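PDB 6PLJ: nucleotidyl transferase, which probably transfers nucleotidyl groups, perhaps in the synthesis of the pseudomurein cell wall of a methanogenic archaeon. Local coordinates for residues Val29-Arg34 and Cys78-Gly83; Val62-Val67 and Glu90-Gly95; Asp165-Ile170 and Leu195-Leu200. One frame throughout, in Å; residues are numbered along the deposited sequence.

Contact 1: Val29-Arg34 and Cys78-Gly83; sequences VAAAGR and CIVVTG. With EDO (1,2-ethanediol), chain F; EDO (1,2-ethanediol), chain D.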
loop_
_atom_site.group_PDB
_atom_site.type_symbol
_atom_site.label_atom_id
_atom_site.label_comp_id
_atom_site.label_asym_id
_atom_site.label_seq_id
_atom_site.Cartn_x
_atom_site.Cartn_y
_atom_site.Cartn_z
ATOM N N VAL A 29 1.057 5.034 3.714
ATOM C CA VAL A 29 0.142 3.901 3.686
ATOM C C VAL A 29 -1.246 4.433 3.374
ATOM O O VAL A 29 -1.795 5.256 4.121
ATOM C CB VAL A 29 0.147 3.136 5.024
ATOM C CG1 VAL A 29 -0.848 1.978 4.991
ATOM C CG2 VAL A 29 1.563 2.646 5.337
ATOM N N ALA A 30 -1.803 3.974 2.260
ATOM C CA ALA A 30 -3.154 4.362 1.873
ATOM C C ALA A 30 -4.140 3.456 2.599
ATOM O O ALA A 30 -4.198 2.260 2.328
ATOM C CB ALA A 30 -3.322 4.263 0.375
ATOM N N ALA A 31 -4.897 4.033 3.525
ATOM C CA ALA A 31 -5.780 3.272 4.401
ATOM C C ALA A 31 -7.152 3.944 4.456
ATOM O O ALA A 31 -7.808 3.928 5.496
ATOM C CB ALA A 31 -5.160 3.148 5.780
ATOM N N ALA A 32 -7.555 4.538 3.343
ATOM C CA ALA A 32 -8.711 5.455 3.316
ATOM C C ALA A 32 -9.899 4.995 2.496
ATOM O O ALA A 32 -10.933 5.656 2.529
ATOM C CB ALA A 32 -8.275 6.819 2.817
ATOM N N GLY A 33 -9.768 3.909 1.739
ATOM C CA GLY A 33 -10.782 3.536 0.785
ATOM C C GLY A 33 -11.881 2.651 1.342
ATOM O O GLY A 33 -11.743 2.045 2.414
ATOM N N ARG A 34 -12.959 2.543 0.573
ATOM C CA ARG A 34 -14.006 1.571 0.866
ATOM C C ARG A 34 -13.514 0.186 0.449
ATOM O O ARG A 34 -12.525 0.035 -0.279
ATOM C CB ARG A 34 -15.299 1.903 0.122
ATOM C CG ARG A 34 -16.036 3.129 0.633
ATOM C CD ARG A 34 -17.297 3.348 -0.197
ATOM N NE ARG A 34 -16.981 3.675 -1.573
ATOM C CZ ARG A 34 -16.692 4.895 -2.041
ATOM N NH1 ARG A 34 -16.712 5.967 -1.261
ATOM N NH2 ARG A 34 -16.380 5.031 -3.324
ATOM N N CYS A 78 6.391 7.027 8.933
ATOM C CA CYS A 78 5.257 6.412 8.266
ATOM C C CYS A 78 4.031 7.303 8.415
ATOM O O CYS A 78 3.577 7.573 9.535
ATOM C CB CYS A 78 4.983 5.038 8.856
ATOM S SG CYS A 78 3.653 4.160 7.993
ATOM N N ILE A 79 3.537 7.773 7.273
ATOM C CA ILE A 79 2.306 8.528 7.154
ATOM C C ILE A 79 1.217 7.529 6.825
ATOM O O ILE A 79 1.431 6.648 6.003
ATOM C CB ILE A 79 2.407 9.580 6.014
ATOM C CG1 ILE A 79 3.247 10.791 6.457
ATOM C CG2 ILE A 79 1.030 10.115 5.624
ATOM C CD1 ILE A 79 4.640 10.510 6.917
ATOM N N VAL A 80 0.064 7.649 7.471
ATOM C CA VAL A 80 -1.076 6.810 7.123
ATOM C C VAL A 80 -2.212 7.730 6.737
ATOM O O VAL A 80 -2.548 8.646 7.492
ATOM C CB VAL A 80 -1.520 5.905 8.275
ATOM C CG1 VAL A 80 -2.709 5.069 7.844
ATOM C CG2 VAL A 80 -0.380 5.011 8.737
ATOM N N VAL A 81 -2.787 7.484 5.563
ATOM C CA VAL A 81 -3.882 8.295 5.052
ATOM C C VAL A 81 -5.164 7.561 5.348
ATOM O O VAL A 81 -5.330 6.419 4.919
ATOM C CB VAL A 81 -3.741 8.553 3.549
ATOM C CG1 VAL A 81 -4.835 9.494 3.066
ATOM C CG2 VAL A 81 -2.371 9.151 3.250
ATOM N N THR A 82 -6.071 8.238 6.046
ATOM C CA THR A 82 -7.331 7.636 6.459
ATOM C C THR A 82 -8.499 8.384 5.817
ATOM O O THR A 82 -8.335 9.457 5.248
ATOM C CB THR A 82 -7.462 7.637 7.998
ATOM O OG1 THR A 82 -7.403 8.985 8.486
ATOM C CG2 THR A 82 -6.336 6.809 8.639
ATOM N N GLY A 83 -9.674 7.779 5.871
ATOM C CA GLY A 83 -10.860 8.401 5.286
ATOM C C GLY A 83 -12.070 7.574 5.639
ATOM O O GLY A 83 -12.748 7.837 6.630
HETATM C C1 EDO F . -6.647 4.112 0.046
HETATM O O1 EDO F . -6.782 5.248 0.646
HETATM C C2 EDO F . -6.808 2.991 0.869
HETATM O O2 EDO F . -6.282 1.945 0.122
HETATM C C1 EDO D . -12.936 4.580 -2.683
HETATM O O1 EDO D . -12.390 3.352 -2.209
HETATM C C2 EDO D . -13.163 5.514 -1.508
HETATM O O2 EDO D . -13.169 6.864 -1.966
HETATM O O HOH W 1 -9.619 5.186 7.051
#

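Contact 2: Val62-Val67 and Glu90-Gly95; sequences VIEATV and EEALSG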
loop_
_atom_site.group_PDB
_atom_site.type_symbol
_atom_site.label_atom_id
_atom_site.label_comp_id
_atom_site.label_asym_id
_atom_site.label_seq_id
_atom_site.Cartn_x
_atom_site.Cartn_y
_atom_site.Cartn_z
ATOM N N VAL A 62 -5.612 -6.017 10.254
ATOM C CA VAL A 62 -4.972 -5.923 8.953
ATOM C C VAL A 62 -4.148 -4.644 8.856
ATOM O O VAL A 62 -3.006 -4.681 8.433
ATOM C CB VAL A 62 -6.044 -5.999 7.828
ATOM C CG1 VAL A 62 -5.532 -5.496 6.475
ATOM C CG2 VAL A 62 -6.535 -7.432 7.688
ATOM N N ILE A 63 -4.749 -3.502 9.199
ATOM C CA ILE A 63 -4.026 -2.241 9.027
ATOM C C ILE A 63 -2.799 -2.159 9.934
ATOM O O ILE A 63 -1.742 -1.695 9.504
ATOM C CB ILE A 63 -4.937 -0.994 9.159
ATOM C CG1 ILE A 63 -4.162 0.280 8.790
ATOM C CG2 ILE A 63 -5.553 -0.852 10.550
ATOM C CD1 ILE A 63 -3.609 0.288 7.379
ATOM N N GLU A 64 -2.918 -2.653 11.161
ATOM C CA GLU A 64 -1.759 -2.689 12.053
ATOM C C GLU A 64 -0.671 -3.588 11.472
ATOM O O GLU A 64 0.516 -3.268 11.580
ATOM C CB GLU A 64 -2.146 -3.176 13.452
ATOM C CG GLU A 64 -2.910 -2.153 14.270
ATOM C CD GLU A 64 -3.571 -2.761 15.493
ATOM O OE1 GLU A 64 -2.940 -2.752 16.582
ATOM O OE2 GLU A 64 -4.723 -3.225 15.367
ATOM N N ALA A 65 -1.060 -4.713 10.877
ATOM C CA ALA A 65 -0.085 -5.598 10.244
ATOM C C ALA A 65 0.674 -4.908 9.117
ATOM O O ALA A 65 1.897 -5.008 9.018
ATOM C CB ALA A 65 -0.753 -6.858 9.748
ATOM N N THR A 66 -0.051 -4.194 8.267
ATOM C CA THR A 66 0.583 -3.469 7.172
ATOM C C THR A 66 1.559 -2.422 7.691
ATOM O O THR A 66 2.683 -2.342 7.217
ATOM C CB THR A 66 -0.453 -2.785 6.287
ATOM O OG1 THR A 66 -1.278 -3.794 5.707
ATOM C CG2 THR A 66 0.195 -1.969 5.192
ATOM N N VAL A 67 1.116 -1.625 8.647
ATOM C CA VAL A 67 1.945 -0.547 9.184
ATOM C C VAL A 67 3.191 -1.122 9.867
ATOM O O VAL A 67 4.292 -0.612 9.666
ATOM C CB VAL A 67 1.142 0.356 10.133
ATOM C CG1 VAL A 67 2.053 1.308 10.902
ATOM C CG2 VAL A 67 0.090 1.128 9.335
ATOM N N GLU A 90 -8.105 4.749 12.729
ATOM C CA GLU A 90 -7.230 5.521 13.621
ATOM C C GLU A 90 -7.157 4.919 15.021
ATOM O O GLU A 90 -6.066 4.863 15.609
ATOM C CB GLU A 90 -7.646 6.983 13.635
ATOM C CG GLU A 90 -7.404 7.653 12.287
ATOM C CD GLU A 90 -8.060 9.001 12.148
ATOM O OE1 GLU A 90 -8.547 9.559 13.167
ATOM O OE2 GLU A 90 -8.129 9.513 11.019
ATOM N N GLU A 91 -8.270 4.397 15.529
ATOM C CA GLU A 91 -8.239 3.727 16.829
ATOM C C GLU A 91 -7.386 2.462 16.759
ATOM O O GLU A 91 -6.625 2.195 17.683
ATOM C CB GLU A 91 -9.658 3.427 17.335
ATOM C CG GLU A 91 -9.749 2.688 18.669
ATOM C CD GLU A 91 -9.043 3.384 19.823
ATOM O OE1 GLU A 91 -8.982 4.638 19.851
ATOM O OE2 GLU A 91 -8.550 2.664 20.715
ATOM N N ALA A 92 -7.484 1.703 15.659
ATOM C CA ALA A 92 -6.648 0.521 15.458
ATOM C C ALA A 92 -5.166 0.866 15.503
ATOM O O ALA A 92 -4.384 0.100 16.045
ATOM C CB ALA A 92 -6.986 -0.201 14.159
ATOM N N LEU A 93 -4.803 2.030 14.969
ATOM C CA LEU A 93 -3.411 2.465 14.908
ATOM C C LEU A 93 -2.941 3.274 16.101
ATOM O O LEU A 93 -1.780 3.664 16.133
ATOM C CB LEU A 93 -3.183 3.284 13.640
ATOM C CG LEU A 93 -3.373 2.484 12.351
ATOM C CD1 LEU A 93 -3.210 3.386 11.145
ATOM C CD2 LEU A 93 -2.409 1.309 12.281
ATOM N N SER A 94 -3.815 3.495 17.083
ATOM C CA SER A 94 -3.566 4.482 18.143
ATOM C C SER A 94 -2.283 4.256 18.953
ATOM O O SER A 94 -1.696 5.230 19.441
ATOM C CB SER A 94 -4.772 4.555 19.087
ATOM O OG SER A 94 -4.938 3.329 19.752
ATOM N N GLY A 95 -1.833 3.009 19.071
ATOM C CA GLY A 95 -0.563 2.712 19.757
ATOM C C GLY A 95 0.704 2.819 18.914
ATOM O O GLY A 95 1.808 2.586 19.421
#

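Contact 3: Asp165-Ile170 and Leu195-Leu200; sequences DNARGI and LLWMML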
loop_
_atom_site.group_PDB
_atom_site.type_symbol
_atom_site.label_atom_id
_atom_site.label_comp_id
_atom_site.label_asym_id
_atom_site.label_seq_id
_atom_site.Cartn_x
_atom_site.Cartn_y
_atom_site.Cartn_z
ATOM N N ASP A 165 8.860 -3.448 -18.799
ATOM C CA ASP A 165 8.290 -2.768 -19.964
ATOM C C ASP A 165 6.763 -2.763 -19.966
ATOM O O ASP A 165 6.139 -2.352 -20.946
ATOM C CB ASP A 165 8.853 -3.359 -21.274
ATOM C CG ASP A 165 8.380 -4.780 -21.563
ATOM O OD1 ASP A 165 7.633 -5.393 -20.765
ATOM O OD2 ASP A 165 8.789 -5.293 -22.624
ATOM N N ASN A 166 6.164 -3.203 -18.859
ATOM C CA ASN A 166 4.728 -3.327 -18.749
ATOM C C ASN A 166 4.347 -3.216 -17.271
ATOM O O ASN A 166 5.205 -3.336 -16.395
ATOM C CB ASN A 166 4.303 -4.701 -19.264
ATOM C CG ASN A 166 4.740 -5.818 -18.338
ATOM O OD1 ASN A 166 3.978 -6.231 -17.457
ATOM N ND2 ASN A 166 5.976 -6.282 -18.491
ATOM N N ALA A 167 3.069 -2.998 -17.025
ATOM C CA ALA A 167 2.506 -2.985 -15.674
ATOM C C ALA A 167 1.379 -4.001 -15.513
ATOM O O ALA A 167 0.410 -3.779 -14.778
ATOM C CB ALA A 167 2.038 -1.585 -15.326
ATOM N N ARG A 168 1.532 -5.159 -16.151
ATOM C CA ARG A 168 0.571 -6.230 -15.955
ATOM C C ARG A 168 0.628 -6.769 -14.524
ATOM O O ARG A 168 1.677 -7.171 -14.059
ATOM C CB ARG A 168 0.834 -7.367 -16.934
ATOM C CG ARG A 168 0.489 -6.978 -18.353
ATOM C CD ARG A 168 0.615 -8.156 -19.302
ATOM N NE ARG A 168 1.972 -8.679 -19.372
ATOM C CZ ARG A 168 2.950 -8.212 -20.157
ATOM N NH1 ARG A 168 2.744 -7.202 -20.994
ATOM N NH2 ARG A 168 4.142 -8.785 -20.115
ATOM N N GLY A 169 -0.519 -6.780 -13.849
ATOM C CA GLY A 169 -0.657 -7.451 -12.570
ATOM C C GLY A 169 0.113 -6.811 -11.433
ATOM O O GLY A 169 0.395 -7.479 -10.430
ATOM N N ILE A 170 0.480 -5.539 -11.592
ATOM C CA ILE A 170 1.201 -4.834 -10.533
ATOM C C ILE A 170 0.520 -3.526 -10.134
ATOM O O ILE A 170 -0.347 -3.009 -10.838
ATOM C CB ILE A 170 2.684 -4.597 -10.881
ATOM C CG1 ILE A 170 2.842 -3.679 -12.097
ATOM C CG2 ILE A 170 3.392 -5.931 -11.074
ATOM C CD1 ILE A 170 4.284 -3.399 -12.461
ATOM N N LEU A 195 -1.680 4.803 -13.925
ATOM C CA LEU A 195 -0.511 5.680 -13.784
ATOM C C LEU A 195 0.815 5.012 -14.103
ATOM O O LEU A 195 1.718 5.655 -14.615
ATOM C CB LEU A 195 -0.405 6.291 -12.368
ATOM C CG LEU A 195 -1.204 7.533 -12.035
ATOM C CD1 LEU A 195 -0.823 8.001 -10.633
ATOM C CD2 LEU A 195 -0.979 8.649 -13.055
ATOM N N LEU A 196 0.966 3.734 -13.753
ATOM C CA LEU A 196 2.204 3.031 -14.039
ATOM C C LEU A 196 2.399 2.859 -15.562
ATOM O O LEU A 196 3.503 3.024 -16.077
ATOM C CB LEU A 196 2.223 1.679 -13.332
ATOM C CG LEU A 196 2.190 1.737 -11.805
ATOM C CD1 LEU A 196 1.905 0.357 -11.234
ATOM C CD2 LEU A 196 3.496 2.285 -11.262
ATOM N N TRP A 197 1.310 2.547 -16.252
ATOM C CA TRP A 197 1.317 2.473 -17.719
ATOM C C TRP A 197 1.651 3.833 -18.346
ATOM O O TRP A 197 2.395 3.892 -19.316
ATOM C CB TRP A 197 -0.029 1.982 -18.243
ATOM C CG TRP A 197 -0.280 0.521 -18.049
ATOM C CD1 TRP A 197 -1.160 -0.051 -17.180
ATOM C CD2 TRP A 197 0.317 -0.556 -18.783
ATOM N NE1 TRP A 197 -1.139 -1.415 -17.311
ATOM C CE2 TRP A 197 -0.247 -1.754 -18.291
ATOM C CE3 TRP A 197 1.273 -0.626 -19.804
ATOM C CZ2 TRP A 197 0.105 -3.014 -18.794
ATOM C CZ3 TRP A 197 1.635 -1.884 -20.299
ATOM C CH2 TRP A 197 1.052 -3.056 -19.786
ATOM N N MET A 198 1.096 4.905 -17.780
ATOM C CA MET A 198 1.436 6.279 -18.181
ATOM C C MET A 198 2.926 6.556 -18.034
ATOM O O MET A 198 3.565 7.054 -18.960
ATOM C CB MET A 198 0.671 7.288 -17.331
ATOM C CG MET A 198 -0.701 7.668 -17.845
ATOM S SD MET A 198 -1.223 9.211 -17.075
ATOM C CE MET A 198 0.309 10.137 -17.156
ATOM N N MET A 199 3.470 6.229 -16.861
ATOM C CA MET A 199 4.899 6.361 -16.596
ATOM C C MET A 199 5.776 5.624 -17.609
ATOM O O MET A 199 6.756 6.177 -18.111
ATOM C CB MET A 199 5.243 5.845 -15.189
ATOM C CG MET A 199 4.783 6.745 -14.066
ATOM S SD MET A 199 5.077 5.949 -12.463
ATOM C CE MET A 199 4.178 7.106 -11.436
ATOM N N LEU A 200 5.425 4.371 -17.897
ATOM C CA LEU A 200 6.164 3.595 -18.892
ATOM C C LEU A 200 6.114 4.246 -20.284
ATOM O O LEU A 200 7.147 4.324 -20.955
ATOM C CB LEU A 200 5.634 2.161 -18.953
ATOM C CG LEU A 200 5.982 1.302 -17.730
ATOM C CD1 LEU A 200 5.131 0.036 -17.737
ATOM C CD2 LEU A 200 7.458 0.951 -17.683
#

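Contact 1: Val29-Arg34 and Cys78-Gly83
Parallel strands 25-31 and 77-82 lie side by side in the Rossmann-like sheet of the MobA-like NTP transferase domain, and this contact joins their C-terminal ends, where the first strand runs into the AAGR turn. In this family that turn, which follows the first strand, forms part of the nucleotide-binding loop; a nucleotide role here is inferred from that likeness. The segment axes approach to 4.8 Å at 21°. Val-29 is bracketed in parallel fashion: its N donates to Ile-79 O (2.8 Å) and its O accepts from Val-81 N (2.8 Å, N-H...O 176°). Ala-31 N to Val-81 O adds a more bent bond. Beyond it the direct ladder ends and a water takes over, donating to Ala-31 O and accepting from Gly-83 N. With its CG1 anti to the backbone N (chi1 178°), Val-29 turns CG2 to Cys-78 SG (3.7 Å); on the same face Ala-31 CB meets Val-80 CG1 (3.7 Å). In the turn Ala-32 N donates to O1 of an ethanediol (2.9 Å), probably from the crystallisation liquor, while Ala-32 CB presses on Thr-82 C (3.4 Å). Helix 62-72 covers the Val-29 and Ala-31 face, helix 110-120 touches Ala-30 and Val-81 on the other, and strands 125-130 and 99-102 continue the sheet beyond this pair.

Contact 2: Val62-Val67 and Glu90-Gly95
Ile-63, Glu-64 and Val-67 of helix 62-72 meet Ala-92 of helix 86-92 and Leu-93 next to it, where two helices on one face of the Rossmann-like sheet come together. Strand 77-82 runs between these helices in sequence, so the contact closes an alpha-beta-alpha unit of the MobA-like domain. Leu-93 supplies the wedge: it leaves its backbone at an angle to helix 62-72, but with CG anti to its own carbonyl carbon (chi1 -64°) the two methyls are carried inward. The side chains of Ile-63 and Leu-93 cross at about a right angle, with Ile-63 CG1 4.0 Å from both Leu-93 CD1 and CD2. One helical turn on, Val-67 approaches obliquely, its CG2 3.9 Å from Leu-93 CD2. Ile-63 CG2 reaches Ala-92 CB (3.9 Å) and also borders Leu-93. Val-29 and Ala-31 lie against Ile-63, and Val-80 against Val-67 and Leu-93, which places the cluster over the sheet.

No hydrogen bond crosses between the segments. Glu-64, partly exposed, extends beyond CG alongside this apolar group, its CG 4.0 Å from Leu-93 CD2. Ala-92 O sits over the face of its carboxylate, not at an edge. The oxygens probably repel, an effect perhaps eased by the carbonyl oxygen lying over the carboxylate carbon. The OE2 atom is hydrogen-bonded to Thr-61 OG1, which helps to fix the group. On the other segment, Glu-91 O accepts from both Ser-94 N and Ser-94 OG. The closest approach across the segments is that of Glu-64 CD to Ala-92 O, at 3.0 Å.

Contact 3: Asp165-Ile170 and Leu195-Leu200
An Asx turn running into a type II beta turn shapes the loop between strands 162-163 and 174-177, and the loop lies against helix 192-201 through Ala-167. In the Asx turn Asn-166 OD1 accepts from Arg-168 N in the carbonyl plane, on a lone pair (3.0 Å). The same amide donates through ND2 to Asp-165 OD1, which lies nearly in its plane, so bonds at both ends fix its rotation. Asn-166 CG stands between the backbone N and the carbonyl carbon (chi1 70°), and this folds the amide back over the chain toward Arg-168 N. The type II turn, overlapping it, spans Ala-167 to Ile-170, with Gly-169 at positive phi.

Across the contact, Ala-167 lies over one face of the Trp-197 indole. Its CB makes a CH-pi contact 3.8 Å from the centroid of the five-membered ring, 11° from the ring normal, while Ala-167 N lies over the same face, toward the rim of the six-membered ring, 3.4 Å from CH2 of Trp-197. The methyl also meets Leu-196 CB (3.8 Å), and Leu-200 brings CD1 to within 3.4 Å of Asn-166 C. Arg-168 brings CG to 4.0 Å from Trp-197 CZ2, its guanidinium plane turned 49° from that of the indole. No hydrogen bond joins the two segments directly; Asn-193, earlier on the helix, donates to the carbonyls of Ala-167 and Ile-170 instead. Inward of the loop, Ile-170 and Leu-196 both rest on Ile-155 of strand 152-157, while helix 178-184 packs against Met-198 and Met-199 of helix 192-201.

How the contacts relate
Contacts 1 and 2 form one continuous core: their centres are 10 Å apart, and strand 77-82 lies between helices 62-72 and 86-92 in sequence. They share the apolar layer between strand and helices, and a probable hydrogen bond links Thr-82 to Glu-90. Contact 1 is wholly buried and relies on backbone hydrogen bonds; contact 2 joins helices by apolar packing, with a partly exposed acid and alanine beside a buried apolar group. Contact 3 lies on the opposite side of the chain's centre, about 23 and 30 Å from the other two between centres. Partly buried, it sets a loop against a helix through an aromatic face and leucine methyls.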